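IS607 family transposase IS1535 (Mycobacterium tuberculosis, PDB 6DGB) is a serine recombinase-type transposase, represented here by its C-terminal catalytic domain, that probably binds DNA and exchanges strands to move its insertion sequence. Local coordinates at residues 62-67 with 91-96. Numbering follows the deposited sequence.
Sequences ARVIVV and RIVVAD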
loop_
_atom_site.group_PDB
_atom_site.type_symbol
_atom_site.label_atom_id
_atom_site.label_comp_id
_atom_site.label_asym_id
_atom_site.label_seq_id
_atom_site.Cartn_x
_atom_site.Cartn_y
_atom_site.Cartn_z
ATOM N N ALA A 62 -6.247 -1.094 19.760
ATOM C CA ALA A 62 -5.469 0.041 19.236
ATOM C C ALA A 62 -6.445 0.881 18.412
ATOM O O ALA A 62 -6.501 0.767 17.180
ATOM C CB ALA A 62 -4.299 -0.460 18.388
ATOM N N ARG A 63 -7.298 1.653 19.125
ATOM C CA ARG A 63 -8.354 2.481 18.537
ATOM C C ARG A 63 -7.774 3.681 17.803
ATOM O O ARG A 63 -8.322 4.080 16.787
ATOM C CB ARG A 63 -9.372 2.923 19.605
ATOM C CG ARG A 63 -10.770 3.256 19.045
ATOM C CD ARG A 63 -11.883 2.513 19.756
ATOM N NE ARG A 63 -11.697 1.075 19.618
ATOM C CZ ARG A 63 -12.416 0.285 18.832
ATOM N NH1 ARG A 63 -13.417 0.783 18.118
ATOM N NH2 ARG A 63 -12.147 -1.011 18.760
ATOM N N VAL A 64 -6.689 4.265 18.323
ATOM C CA VAL A 64 -6.044 5.426 17.731
ATOM C C VAL A 64 -4.580 5.092 17.467
ATOM O O VAL A 64 -3.871 4.635 18.356
ATOM C CB VAL A 64 -6.277 6.690 18.609
ATOM C CG1 VAL A 64 -5.253 7.789 18.347
ATOM C CG2 VAL A 64 -7.679 7.232 18.398
ATOM N N ILE A 65 -4.163 5.260 16.223
ATOM C CA ILE A 65 -2.801 5.003 15.773
ATOM C C ILE A 65 -2.245 6.333 15.289
ATOM O O ILE A 65 -2.682 6.867 14.257
ATOM C CB ILE A 65 -2.746 3.888 14.686
ATOM C CG1 ILE A 65 -3.301 2.545 15.249
ATOM C CG2 ILE A 65 -1.310 3.730 14.140
ATOM C CD1 ILE A 65 -3.594 1.563 14.301
ATOM N N VAL A 66 -1.290 6.861 16.041
ATOM C CA VAL A 66 -0.676 8.155 15.773
ATOM C C VAL A 66 0.687 7.980 15.083
ATOM O O VAL A 66 1.584 7.300 15.601
ATOM C CB VAL A 66 -0.615 9.046 17.066
ATOM C CG1 VAL A 66 -0.195 10.481 16.758
ATOM C CG2 VAL A 66 -1.943 9.039 17.816
ATOM N N VAL A 67 0.817 8.610 13.904
ATOM C CA VAL A 67 2.049 8.697 13.100
ATOM C C VAL A 67 2.510 10.158 12.926
ATOM O O VAL A 67 1.673 11.060 12.992
ATOM C CB VAL A 67 1.923 8.004 11.725
ATOM C CG1 VAL A 67 2.104 6.507 11.862
ATOM C CG2 VAL A 67 0.624 8.372 11.016
ATOM N N ARG A 91 -9.052 4.568 14.132
ATOM C CA ARG A 91 -8.539 5.581 13.207
ATOM C C ARG A 91 -7.036 5.858 13.307
ATOM O O ARG A 91 -6.395 5.559 14.311
ATOM C CB ARG A 91 -9.336 6.903 13.325
ATOM C CG ARG A 91 -9.188 7.627 14.645
ATOM C CD ARG A 91 -9.946 8.937 14.649
ATOM N NE ARG A 91 -9.772 9.636 15.921
ATOM C CZ ARG A 91 -10.510 9.406 17.004
ATOM N NH1 ARG A 91 -11.493 8.506 16.970
ATOM N NH2 ARG A 91 -10.273 10.070 18.128
ATOM N N ILE A 92 -6.500 6.455 12.229
ATOM C CA ILE A 92 -5.113 6.880 12.079
ATOM C C ILE A 92 -5.064 8.396 12.246
ATOM O O ILE A 92 -5.767 9.131 11.536
ATOM C CB ILE A 92 -4.550 6.420 10.706
ATOM C CG1 ILE A 92 -4.329 4.906 10.700
ATOM C CG2 ILE A 92 -3.262 7.162 10.335
ATOM C CD1 ILE A 92 -4.697 4.290 9.574
ATOM N N VAL A 93 -4.228 8.867 13.184
ATOM C CA VAL A 93 -4.042 10.301 13.395
ATOM C C VAL A 93 -2.662 10.690 12.824
ATOM O O VAL A 93 -1.704 9.938 12.990
ATOM C CB VAL A 93 -4.267 10.741 14.868
ATOM C CG1 VAL A 93 -4.170 12.251 15.006
ATOM C CG2 VAL A 93 -5.615 10.263 15.388
ATOM N N VAL A 94 -2.592 11.812 12.079
ATOM C CA VAL A 94 -1.338 12.336 11.516
ATOM C C VAL A 94 -0.989 13.620 12.263
ATOM O O VAL A 94 -1.751 14.586 12.220
ATOM C CB VAL A 94 -1.391 12.527 9.982
ATOM C CG1 VAL A 94 -0.037 12.973 9.450
ATOM C CG2 VAL A 94 -1.823 11.236 9.297
ATOM N N ALA A 95 0.133 13.606 12.982
ATOM C CA ALA A 95 0.614 14.713 13.839
ATOM C C ALA A 95 1.232 15.906 13.100
ATOM O O ALA A 95 1.340 16.983 13.691
ATOM C CB ALA A 95 1.604 14.178 14.871
ATOM N N ASP A 96 1.664 15.706 11.843
ATOM C CA ASP A 96 2.307 16.718 10.995
ATOM C C ASP A 96 2.023 16.452 9.501
ATOM O O ASP A 96 2.156 15.313 9.047
ATOM C CB ASP A 96 3.845 16.708 11.201
ATOM C CG ASP A 96 4.453 17.719 12.168
ATOM O OD1 ASP A 96 3.732 18.663 12.582
ATOM O OD2 ASP A 96 5.667 17.582 12.488
#
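I65 O is held by one N-H and one weaker C-H donor: V93 N gives it a hydrogen bond of 2.7 Å, and I92 CA turns its hydrogen toward the same oxygen. The V93 N-H comes from above the carbonyl plane, whereas the donors of the other four inter-strand bonds lie nearly along their C=O axes. R91 N reaches R63 O, I65 N and V67 N bond to the carbonyls of R91 and V93, and A95 N, just past the strand, closes the series on V67 O at 3.0 Å, with a nearly straight N-H...O angle of 174°. I65 and V67 thus use both N and O toward segment 91-96, while V64 and V66 direct their backbone bonds to strand 3-8 on the other flank.

Side chains alternate between the two sheet faces. On one, R91 CG takes the crowded position between N and carbonyl carbon (chi1 66°); the chain runs extended to NE, and the turn about chi4 presents one guanidinium face to V64, whose CG2 sits over its centre, 3.8 Å from R91 CZ. V64 CG1 meets V93 CG2 obliquely at 3.9 Å, and V66 CG2 lies alongside V93 CB. W27 of helix 14-30 touches V66 and V93 on this side and also reaches A95. On the opposite face V67 has CG1 anti to the carbonyl carbon (chi1 -80°), which puts CG2 in the crowded position, where it approaches both I92 CG2 and V94 CG2 at 4.1 Å; helix 51-58 packs on I65, and the loop residue L73 lies against V67 and I92.

Strand 91-94, outermost in this chain's sheet, follows helix 78-86 in a beta-alpha-beta unit, and the parallel ladder completes the 2-1-3-4 sheet of the resolvase-type catalytic domain of serine recombinases.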